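Local coordinates for N-carbamoylsarcosine amidase related protein (Thermoplasma acidophilum, PDB 3EEF) that probably acts as an amide hydrolase of the isochorismatase-like cysteine hydrolase family and binds a zinc ion, at residues V7-N12 against D121-H126; E13-R18 against M25-P30. All coordinates share one frame; numbering follows the deposited sequence.

Contact 1 of 2, residues V7-N12 against D121-H126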
ATOM      1  N   VAL A   7      15.884   3.411 -12.650  1.00 36.08           N
ATOM      2  CA  VAL A   7      17.093   2.624 -12.894  1.00 36.78           C
ATOM      3  C   VAL A   7      17.190   1.531 -11.851  1.00 37.95           C
ATOM      4  O   VAL A   7      17.550   1.804 -10.683  1.00 38.60           O
ATOM      5  CB  VAL A   7      18.381   3.475 -12.822  1.00 38.03           C
ATOM      6  CG1 VAL A   7      19.533   2.636 -13.254  1.00 34.32           C
ATOM      7  CG2 VAL A   7      18.309   4.756 -13.715  1.00 34.14           C
ATOM      8  N   VAL A   8      16.888   0.297 -12.259  1.00 36.63           N
ATOM      9  CA  VAL A   8      16.721  -0.809 -11.294  1.00 38.71           C
ATOM     10  C   VAL A   8      18.010  -1.628 -10.993  1.00 39.61           C
ATOM     11  O   VAL A   8      18.545  -2.257 -11.884  1.00 40.04           O
ATOM     12  CB  VAL A   8      15.594  -1.786 -11.749  1.00 38.65           C
ATOM     13  CG1 VAL A   8      15.325  -2.845 -10.647  1.00 36.10           C
ATOM     14  CG2 VAL A   8      14.284  -0.988 -12.133  1.00 31.64           C
ATOM     15  N   ASP A   9      18.494  -1.584  -9.745  1.00 38.75           N
ATOM     16  CA  ASP A   9      19.567  -2.486  -9.261  1.00 41.88           C
ATOM     17  C   ASP A   9      20.871  -2.489 -10.053  1.00 42.92           C
ATOM     18  O   ASP A   9      21.549  -3.528 -10.164  1.00 43.45           O
ATOM     19  CB  ASP A   9      19.045  -3.940  -9.121  1.00 44.10           C
ATOM     20  CG  ASP A   9      18.205  -4.147  -7.856  1.00 50.72           C
ATOM     21  OD1 ASP A   9      18.515  -3.541  -6.791  1.00 52.53           O
ATOM     22  OD2 ASP A   9      17.227  -4.928  -7.934  1.00 63.72           O
HETATM   23  N   MSE A  10      21.271  -1.335 -10.561  1.00 42.91           N
HETATM   24  CA  MSE A  10      22.562  -1.250 -11.236  1.00 43.76           C
HETATM   25  C   MSE A  10      23.628  -1.098 -10.155  1.00 44.62           C
HETATM   26  O   MSE A  10      24.224  -0.034 -10.015  1.00 43.07           O
HETATM   27  CB  MSE A  10      22.600  -0.083 -12.224  1.00 44.68           C
HETATM   28  CG  MSE A  10      21.657  -0.228 -13.425  1.00 46.12           C
HETATM   29 SE   MSE A  10      22.158  -1.652 -14.639  1.00 64.96          SE
HETATM   30  CE  MSE A  10      23.570  -0.760 -15.673  1.00 63.83           C
ATOM     31  N   VAL A  11      23.835  -2.164  -9.376  1.00 43.16           N
ATOM     32  CA  VAL A  11      24.686  -2.097  -8.191  1.00 44.40           C
ATOM     33  C   VAL A  11      25.866  -3.058  -8.337  1.00 45.23           C
ATOM     34  O   VAL A  11      25.830  -3.973  -9.148  1.00 47.68           O
ATOM     35  CB  VAL A  11      23.874  -2.359  -6.881  1.00 42.63           C
ATOM     36  CG1 VAL A  11      22.724  -1.348  -6.784  1.00 42.45           C
ATOM     37  CG2 VAL A  11      23.321  -3.804  -6.844  1.00 38.38           C
ATOM     38  N   ASN A  12      26.911  -2.803  -7.559  1.00 46.31           N
ATOM     39  CA  ASN A  12      28.205  -3.491  -7.675  1.00 47.85           C
ATOM     40  C   ASN A  12      28.131  -5.002  -7.660  1.00 47.62           C
ATOM     41  O   ASN A  12      28.774  -5.652  -8.454  1.00 51.09           O
ATOM     42  CB  ASN A  12      29.153  -3.009  -6.566  1.00 46.30           C
ATOM     43  CG  ASN A  12      29.724  -1.627  -6.858  1.00 45.39           C
ATOM     44  OD1 ASN A  12      29.970  -1.277  -8.016  1.00 48.36           O
ATOM     45  ND2 ASN A  12      29.950  -0.846  -5.816  1.00 39.46           N
ATOM     46  N   ASP A 121      13.754 -10.485 -15.799  1.00 47.30           N
ATOM     47  CA  ASP A 121      12.999 -11.601 -15.231  1.00 47.72           C
ATOM     48  C   ASP A 121      12.427 -11.331 -13.856  1.00 44.46           C
ATOM     49  O   ASP A 121      11.367 -11.864 -13.504  1.00 42.70           O
ATOM     50  CB  ASP A 121      13.919 -12.813 -15.108  1.00 49.00           C
ATOM     51  CG  ASP A 121      13.904 -13.654 -16.325  1.00 60.34           C
ATOM     52  OD1 ASP A 121      13.361 -13.193 -17.358  1.00 67.31           O
ATOM     53  OD2 ASP A 121      14.423 -14.784 -16.251  1.00 63.20           O
ATOM     54  N   ILE A 122      13.178 -10.573 -13.062  1.00 41.53           N
ATOM     55  CA  ILE A 122      12.842 -10.356 -11.679  1.00 41.54           C
ATOM     56  C   ILE A 122      12.539  -8.868 -11.414  1.00 41.70           C
ATOM     57  O   ILE A 122      11.387  -8.425 -11.613  1.00 38.50           O
ATOM     58  CB  ILE A 122      13.932 -10.899 -10.754  1.00 42.60           C
ATOM     59  CG1 ILE A 122      14.217 -12.384 -11.060  1.00 48.66           C
ATOM     60  CG2 ILE A 122      13.516 -10.762  -9.318  1.00 41.91           C
ATOM     61  CD1 ILE A 122      15.441 -12.939 -10.282  1.00 48.18           C
ATOM     62  N   CYS A 123      13.535  -8.082 -11.008  1.00 37.16           N
ATOM     63  CA  CYS A 123      13.209  -6.778 -10.421  1.00 37.82           C
ATOM     64  C   CYS A 123      12.614  -5.768 -11.422  1.00 37.29           C
ATOM     65  O   CYS A 123      11.741  -4.968 -11.055  1.00 42.65           O
ATOM     66  CB  CYS A 123      14.429  -6.185  -9.714  1.00 39.32           C
ATOM     67  SG  CYS A 123      15.079  -7.204  -8.317  1.00 45.54           S
ATOM     68  N   VAL A 124      13.084  -5.772 -12.664  1.00 36.04           N
ATOM     69  CA  VAL A 124      12.591  -4.839 -13.677  1.00 36.57           C
ATOM     70  C   VAL A 124      11.129  -5.158 -13.962  1.00 36.30           C
ATOM     71  O   VAL A 124      10.278  -4.276 -14.037  1.00 36.79           O
ATOM     72  CB  VAL A 124      13.435  -4.870 -14.994  1.00 35.70           C
ATOM     73  CG1 VAL A 124      12.699  -4.157 -16.108  1.00 35.78           C
ATOM     74  CG2 VAL A 124      14.861  -4.270 -14.767  1.00 28.11           C
ATOM     75  N   ARG A 125      10.850  -6.441 -14.071  1.00 36.85           N
ATOM     76  CA  ARG A 125       9.535  -6.915 -14.401  1.00 37.88           C
ATOM     77  C   ARG A 125       8.528  -6.640 -13.287  1.00 37.11           C
ATOM     78  O   ARG A 125       7.363  -6.255 -13.535  1.00 36.24           O
ATOM     79  CB  ARG A 125       9.622  -8.411 -14.689  1.00 38.72           C
ATOM     80  CG  ARG A 125       8.339  -8.976 -15.210  1.00 46.93           C
ATOM     81  CD  ARG A 125       8.390 -10.469 -15.351  1.00 51.10           C
ATOM     82  NE  ARG A 125       9.374 -10.918 -16.329  1.00 46.58           N
ATOM     83  CZ  ARG A 125       9.354 -12.119 -16.903  1.00 42.80           C
ATOM     84  NH1 ARG A 125       8.385 -12.988 -16.645  1.00 52.28           N
ATOM     85  NH2 ARG A 125      10.279 -12.430 -17.794  1.00 44.98           N
ATOM     86  N   HIS A 126       8.980  -6.885 -12.060  1.00 36.57           N
ATOM     87  CA  HIS A 126       8.173  -6.674 -10.867  1.00 36.29           C
ATOM     88  C   HIS A 126       7.860  -5.200 -10.665  1.00 36.12           C
ATOM     89  O   HIS A 126       6.736  -4.827 -10.370  1.00 38.54           O
ATOM     90  CB  HIS A 126       8.858  -7.305  -9.653  1.00 36.10           C
ATOM     91  CG  HIS A 126       8.645  -8.782  -9.572  1.00 32.69           C
ATOM     92  ND1 HIS A 126       9.362  -9.673 -10.337  1.00 38.89           N
ATOM     93  CD2 HIS A 126       7.726  -9.517  -8.901  1.00 38.45           C
ATOM     94  CE1 HIS A 126       8.916 -10.896 -10.111  1.00 32.01           C
ATOM     95  NE2 HIS A 126       7.937 -10.834  -9.232  1.00 27.19           N
TER
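The D9 carboxylate brings one oxygen close to the sulfur of C123: OD2 lies 3.2 Å from SG, while OD1 turns to another partner, the backbone N-H of D50. OD2 also approaches CB of C123 at 3.5 Å, so the carboxylate meets both atoms of that short side chain. The other flat groups sit on the 121-126 side. The H126 ring has the carbonyl O of I122 at its edge, only 5° out of the ring plane, with ND1 donating to it over 2.7 Å. That oxygen also accepts the backbone N-H of H126, so two bonds grip it. One face of the R125 guanidinium carries D121 O toward its rim, and NH2 of R125 forms a salt bridge to D121 OD1 at 3.2 Å.

Beside the polar pair, V8 supplies the apolar part. With CG1 anti to the backbone N (chi1 -174°), this methyl reaches C123 CB at 3.6 Å, and V8 CB meets V124 CG2 at 4.0 Å. The C-terminal end of strand 3-8 is thus packed against the first turn of helix 123-133, for which I122 is the N-cap. All four touching residues are buried. The C123 side chain, at a helix start and about 5 Å from the zinc ion, faces the D9 carboxylate just after strand 3-8, an arrangement consistent with the aspartate and cysteine of a cysteine hydrolase active site.

Contact 2 of 2, residues E13-R18 against M25-P30; sequences EFIHGR and MKTVGP
I15 lays its branched side chain obliquely across V28, the two CG2 methyls meeting at 4.1 Å. The first torsion explains the division of labour within I15: CG2 is anti to the backbone N, while CG1 (chi1 -63°) lies beside that N and carries CD1 toward T27, whose OG1 is 4.2 Å away. This hydroxyl has its polar partner in its own helix, the carbonyl O of A24, so its approach to CD1 is plain packing. CG2 of I15 is in addition covered by H16, since it stands 3.9 Å above the imidazole plane, over the ring centre; NE2 of that ring is hydrogen-bonded to E78 OE1.

The third link uses the main chain of I15. Selenomethionine M25 bends at its second torsion (chi2 143°) and brings CE up to the oxygen end-on, beyond it along the carbonyl bond, with CE 3.3 Å and CG 3.9 Å from I15 O. These are van der Waals contacts of an exposed side chain, in contrast to the buried I15. The 192 Å² of buried surface thus combines one methyl-methyl contact with packing of M25 against the I15 carbonyl oxygen.

In the fold, the short helix 12-15, which follows strand 3-8, is laid against the N-terminal part of helix 22-40. That longer helix forms the beta-alpha-beta crossover to the neighbouring parallel strand 45-50, and the contact joins the two helices on either side of the short connection 16-21.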
ATOM      1  N   GLU A  13      27.337  -5.573  -6.773  1.00 49.13           N
ATOM      2  CA  GLU A  13      27.336  -7.016  -6.657  1.00 51.47           C
ATOM      3  C   GLU A  13      26.796  -7.693  -7.898  1.00 49.58           C
ATOM      4  O   GLU A  13      27.190  -8.809  -8.176  1.00 46.42           O
ATOM      5  CB  GLU A  13      26.552  -7.471  -5.430  1.00 53.81           C
ATOM      6  CG  GLU A  13      26.478  -8.996  -5.253  1.00 57.81           C
ATOM      7  CD  GLU A  13      26.019  -9.380  -3.874  1.00 58.87           C
ATOM      8  OE1 GLU A  13      25.767  -8.468  -3.063  1.00 49.75           O
ATOM      9  OE2 GLU A  13      25.912 -10.591  -3.599  1.00 72.86           O
ATOM     10  N   PHE A  14      25.897  -7.035  -8.635  1.00 49.42           N
ATOM     11  CA  PHE A  14      25.335  -7.647  -9.846  1.00 49.28           C
ATOM     12  C   PHE A  14      26.106  -7.306 -11.129  1.00 49.62           C
ATOM     13  O   PHE A  14      25.884  -7.951 -12.158  1.00 48.35           O
ATOM     14  CB  PHE A  14      23.857  -7.281 -10.022  1.00 51.89           C
ATOM     15  CG  PHE A  14      22.934  -7.881  -8.978  1.00 52.18           C
ATOM     16  CD1 PHE A  14      22.825  -9.247  -8.832  1.00 62.93           C
ATOM     17  CD2 PHE A  14      22.139  -7.067  -8.189  1.00 57.74           C
ATOM     18  CE1 PHE A  14      21.964  -9.796  -7.877  1.00 68.31           C
ATOM     19  CE2 PHE A  14      21.266  -7.599  -7.243  1.00 65.72           C
ATOM     20  CZ  PHE A  14      21.178  -8.964  -7.088  1.00 68.33           C
ATOM     21  N   ILE A  15      26.999  -6.310 -11.060  1.00 49.50           N
ATOM     22  CA  ILE A  15      27.750  -5.812 -12.225  1.00 47.93           C
ATOM     23  C   ILE A  15      29.234  -6.134 -12.088  1.00 48.71           C
ATOM     24  O   ILE A  15      29.847  -6.658 -13.019  1.00 48.69           O
ATOM     25  CB  ILE A  15      27.615  -4.270 -12.393  1.00 47.78           C
ATOM     26  CG1 ILE A  15      26.162  -3.854 -12.662  1.00 49.72           C
ATOM     27  CG2 ILE A  15      28.472  -3.759 -13.563  1.00 40.50           C
ATOM     28  CD1 ILE A  15      25.575  -4.439 -13.938  1.00 51.21           C
ATOM     29  N   HIS A  16      29.801  -5.806 -10.929  1.00 48.03           N
ATOM     30  CA  HIS A  16      31.239  -5.945 -10.677  1.00 50.18           C
ATOM     31  C   HIS A  16      31.602  -7.089  -9.752  1.00 50.94           C
ATOM     32  O   HIS A  16      32.707  -7.587  -9.847  1.00 52.96           O
ATOM     33  CB  HIS A  16      31.847  -4.647 -10.109  1.00 49.03           C
ATOM     34  CG  HIS A  16      31.848  -3.515 -11.083  1.00 51.98           C
ATOM     35  ND1 HIS A  16      32.403  -3.625 -12.342  1.00 58.48           N
ATOM     36  CD2 HIS A  16      31.345  -2.258 -11.003  1.00 51.60           C
ATOM     37  CE1 HIS A  16      32.250  -2.484 -12.990  1.00 51.17           C
ATOM     38  NE2 HIS A  16      31.615  -1.634 -12.200  1.00 46.85           N
ATOM     39  N   GLY A  17      30.698  -7.512  -8.872  1.00 49.93           N
ATOM     40  CA  GLY A  17      31.080  -8.428  -7.785  1.00 48.49           C
ATOM     41  C   GLY A  17      30.530  -9.837  -7.849  1.00 46.86           C
ATOM     42  O   GLY A  17      30.524 -10.461  -8.887  1.00 47.05           O
ATOM     43  N   ARG A  18      30.029 -10.321  -6.720  1.00 47.08           N
ATOM     44  CA  ARG A  18      29.804 -11.748  -6.504  1.00 48.21           C
ATOM     45  C   ARG A  18      28.825 -12.384  -7.522  1.00 48.51           C
ATOM     46  O   ARG A  18      28.998 -13.543  -7.910  1.00 44.84           O
ATOM     47  CB  ARG A  18      29.332 -11.949  -5.056  1.00 49.89           C
ATOM     48  CG  ARG A  18      29.168 -13.383  -4.609  1.00 56.45           C
ATOM     49  CD  ARG A  18      28.734 -13.455  -3.140  1.00 57.25           C
ATOM     50  NE  ARG A  18      27.310 -13.197  -2.977  1.00 62.58           N
ATOM     51  CZ  ARG A  18      26.337 -14.044  -3.321  1.00 69.02           C
ATOM     52  NH1 ARG A  18      26.616 -15.217  -3.860  1.00 65.83           N
ATOM     53  NH2 ARG A  18      25.061 -13.706  -3.130  1.00 75.63           N
HETATM   54  N   MSE A  25      27.034  -6.622 -17.382  1.00 51.82           N
HETATM   55  CA  MSE A  25      28.065  -5.670 -17.877  1.00 52.83           C
HETATM   56  C   MSE A  25      27.632  -5.017 -19.182  1.00 47.79           C
HETATM   57  O   MSE A  25      27.873  -3.835 -19.401  1.00 44.78           O
HETATM   58  CB  MSE A  25      29.430  -6.363 -18.090  1.00 53.72           C
HETATM   59  CG  MSE A  25      30.393  -6.306 -16.902  1.00 69.41           C
HETATM   60 SE   MSE A  25      31.495  -7.978 -16.648  1.00100.77          SE
HETATM   61  CE  MSE A  25      32.375  -7.517 -14.940  1.00 87.42           C
ATOM     62  N   LYS A  26      27.002  -5.793 -20.055  1.00 45.20           N
ATOM     63  CA  LYS A  26      26.572  -5.254 -21.336  1.00 47.45           C
ATOM     64  C   LYS A  26      25.584  -4.051 -21.169  1.00 50.28           C
ATOM     65  O   LYS A  26      25.555  -3.168 -22.043  1.00 50.75           O
ATOM     66  CB  LYS A  26      26.006  -6.369 -22.238  1.00 45.94           C
ATOM     67  N   THR A  27      24.831  -3.986 -20.045  1.00 48.58           N
ATOM     68  CA  THR A  27      23.810  -2.914 -19.842  1.00 46.44           C
ATOM     69  C   THR A  27      24.394  -1.547 -19.551  1.00 46.37           C
ATOM     70  O   THR A  27      23.723  -0.531 -19.769  1.00 45.32           O
ATOM     71  CB  THR A  27      22.778  -3.250 -18.701  1.00 45.37           C
ATOM     72  OG1 THR A  27      23.437  -3.301 -17.413  1.00 40.53           O
ATOM     73  CG2 THR A  27      22.084  -4.567 -19.002  1.00 42.59           C
ATOM     74  N   VAL A  28      25.637  -1.514 -19.073  1.00 46.71           N
ATOM     75  CA  VAL A  28      26.194  -0.269 -18.540  1.00 49.05           C
ATOM     76  C   VAL A  28      26.282   0.881 -19.557  1.00 51.26           C
ATOM     77  O   VAL A  28      25.825   1.985 -19.267  1.00 52.90           O
ATOM     78  CB  VAL A  28      27.553  -0.482 -17.916  1.00 49.56           C
ATOM     79  CG1 VAL A  28      28.106   0.845 -17.410  1.00 50.02           C
ATOM     80  CG2 VAL A  28      27.434  -1.484 -16.788  1.00 47.11           C
ATOM     81  N   GLY A  29      26.856   0.637 -20.731  1.00 50.52           N
ATOM     82  CA  GLY A  29      26.931   1.676 -21.762  1.00 50.50           C
ATOM     83  C   GLY A  29      25.584   2.311 -22.083  1.00 49.22           C
ATOM     84  O   GLY A  29      25.389   3.506 -21.866  1.00 47.82           O
ATOM     85  N   PRO A  30      24.641   1.505 -22.582  1.00 50.02           N
ATOM     86  CA  PRO A  30      23.258   1.942 -22.827  1.00 51.32           C
ATOM     87  C   PRO A  30      22.572   2.645 -21.648  1.00 50.86           C
ATOM     88  O   PRO A  30      21.844   3.621 -21.855  1.00 50.33           O
ATOM     89  CB  PRO A  30      22.537   0.640 -23.179  1.00 51.36           C
ATOM     90  CG  PRO A  30      23.620  -0.169 -23.876  1.00 50.78           C
ATOM     91  CD  PRO A  30      24.879   0.138 -23.083  1.00 49.62           C
TER

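Contacts 1 and 2 lie 11 Å apart between centres; both segments of contact 2 fall between 7-12 and 121-126 in sequence, and 13-18 directly continues 7-12. Among the direct touches, N12 O and G17 N are 2.7 Å apart, a probable hydrogen bond, and CE of selenomethionine M10 packs 3.1 Å from T27 OG1. M10 thus faces helix 22-40 while D9 faces C123. The C123 side chain is about 5 Å from the zinc ion held by D50, H52, E58 and H65, and D9 OD1 is hydrogen-bonded to D50 N, whereas the I15 side chain is about 14 Å from the zinc. Contact 1 borders the metal site; contact 2 packs the chain following D9, farther away.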